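Local coordinates for 3-hydroxyacyl-thioester dehydratase X (Mycobacterium tuberculosis, PDB 4OOB), which catalyses the reversible hydration of trans-enoyl-CoA to (3R)-3-hydroxyacyl-CoA, accepting a broad range of chain lengths with a preference for C8 to C12 substrates, at residues A[95-98]-A[103-106]. Numbering follows the deposited sequence.
Sequences NLRE and LLVD
R97 and D106 hold the tightly packed part of this antiparallel hairpin, away from its turn. The R97 side chain turns at chi2 (-84°) and runs back along its own strand, which brings its guanidinium across L104 to the carboxylate. NH1 makes the salt bridge to D106 OD1 at 3.0 Å, lying well above the carboxylate plane, while NH2 adds a weak bond to the same oxygen. A further hydrogen bond from NH1 goes to N95 O, at 2.8 Å, so a backbone carbonyl and a carboxylate together fix the group's rotation. L104 CB sits over the centre of one guanidinium face; N95 ND2 lies above the opposite face, toward the rim, and gives a nearly straight bond to D106 OD2 (3.0 Å). D106 is gripped at both oxygens, and T124 OG1 also bonds to its OD1.

Beneath the arginine, R97 and L104 are a hydrogen-bonded pair, with R97 N to L104 O at 2.9 Å and L104 N to R97 O at 2.8 Å. Packing is looser on the face of L96, E98 and L103: exposed L96 reaches CB of buried V105 with CD1 at 3.9 Å, and E98 offers CG to L103 CD1 while E98 OE1 bonds to S132 OG.

The contact lies near the turn joining strands 86-99 and 102-113 in the hotdog-fold sheet, where strand 116-128 flanks 102-113 and continues the antiparallel order.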
loop_
_atom_site.group_PDB
_atom_site.type_symbol
_atom_site.label_atom_id
_atom_site.label_comp_id
_atom_site.label_asym_id
_atom_site.label_seq_id
_atom_site.Cartn_x
_atom_site.Cartn_y
_atom_site.Cartn_z
ATOM N N ASN A 95 -3.104 11.706 14.528
ATOM C CA ASN A 95 -1.945 11.111 15.136
ATOM C C ASN A 95 -0.671 11.612 14.464
ATOM O O ASN A 95 0.223 10.826 14.168
ATOM C CB ASN A 95 -2.072 9.588 15.060
ATOM C CG ASN A 95 -1.181 8.860 16.031
ATOM O OD1 ASN A 95 -0.655 9.430 16.965
ATOM N ND2 ASN A 95 -0.982 7.577 15.785
ATOM N N LEU A 96 -0.585 12.921 14.235
ATOM C CA LEU A 96 0.684 13.531 13.832
ATOM C C LEU A 96 1.703 13.243 14.856
ATOM O O LEU A 96 1.499 13.562 16.005
ATOM C CB LEU A 96 0.637 15.043 13.731
ATOM C CG LEU A 96 0.584 15.671 12.353
ATOM C CD1 LEU A 96 1.448 14.960 11.298
ATOM C CD2 LEU A 96 -0.898 15.658 11.977
ATOM N N ARG A 97 2.823 12.683 14.446
ATOM C CA ARG A 97 3.943 12.633 15.366
ATOM C C ARG A 97 5.272 12.612 14.626
ATOM O O ARG A 97 5.355 12.314 13.401
ATOM C CB ARG A 97 3.815 11.468 16.362
ATOM C CG ARG A 97 4.025 10.053 15.830
ATOM C CD ARG A 97 2.744 9.550 15.229
ATOM N NE ARG A 97 2.756 8.160 14.800
ATOM C CZ ARG A 97 1.966 7.667 13.845
ATOM N NH1 ARG A 97 1.075 8.402 13.141
ATOM N NH2 ARG A 97 2.097 6.421 13.555
ATOM N N GLU A 98 6.293 12.931 15.410
ATOM C CA GLU A 98 7.621 13.164 14.940
ATOM C C GLU A 98 8.329 11.863 14.768
ATOM O O GLU A 98 8.075 10.926 15.465
ATOM C CB GLU A 98 8.391 14.054 15.921
ATOM C CG GLU A 98 8.293 15.558 15.665
ATOM C CD GLU A 98 9.329 16.330 16.476
ATOM O OE1 GLU A 98 9.714 15.870 17.532
ATOM O OE2 GLU A 98 9.763 17.416 16.057
ATOM N N LEU A 103 7.561 13.571 9.678
ATOM C CA LEU A 103 6.322 13.635 10.407
ATOM C C LEU A 103 5.399 12.535 9.849
ATOM O O LEU A 103 5.109 12.487 8.659
ATOM C CB LEU A 103 5.707 15.018 10.258
ATOM C CG LEU A 103 5.594 16.056 11.393
ATOM C CD1 LEU A 103 6.554 15.884 12.575
ATOM C CD2 LEU A 103 5.639 17.481 10.872
ATOM N N LEU A 104 4.970 11.653 10.745
ATOM C CA LEU A 104 4.070 10.590 10.421
ATOM C C LEU A 104 2.677 11.119 10.699
ATOM O O LEU A 104 2.458 11.818 11.698
ATOM C CB LEU A 104 4.308 9.328 11.295
ATOM C CG LEU A 104 5.710 8.729 11.310
ATOM C CD1 LEU A 104 5.918 7.818 12.525
ATOM C CD2 LEU A 104 5.951 7.910 10.036
ATOM N N VAL A 105 1.749 10.712 9.843
ATOM C CA VAL A 105 0.331 10.928 10.076
ATOM C C VAL A 105 -0.438 9.679 9.684
ATOM O O VAL A 105 -0.068 8.988 8.730
ATOM C CB VAL A 105 -0.187 12.109 9.258
ATOM C CG1 VAL A 105 0.024 11.858 7.756
ATOM C CG2 VAL A 105 -1.648 12.336 9.570
ATOM N N ASP A 106 -1.521 9.409 10.384
ATOM C CA ASP A 106 -2.376 8.307 10.054
ATOM C C ASP A 106 -3.577 8.768 9.253
ATOM O O ASP A 106 -4.251 9.735 9.609
ATOM C CB ASP A 106 -2.880 7.626 11.315
ATOM C CG ASP A 106 -1.815 6.832 12.070
ATOM O OD1 ASP A 106 -0.696 6.505 11.570
ATOM O OD2 ASP A 106 -2.140 6.538 13.228
#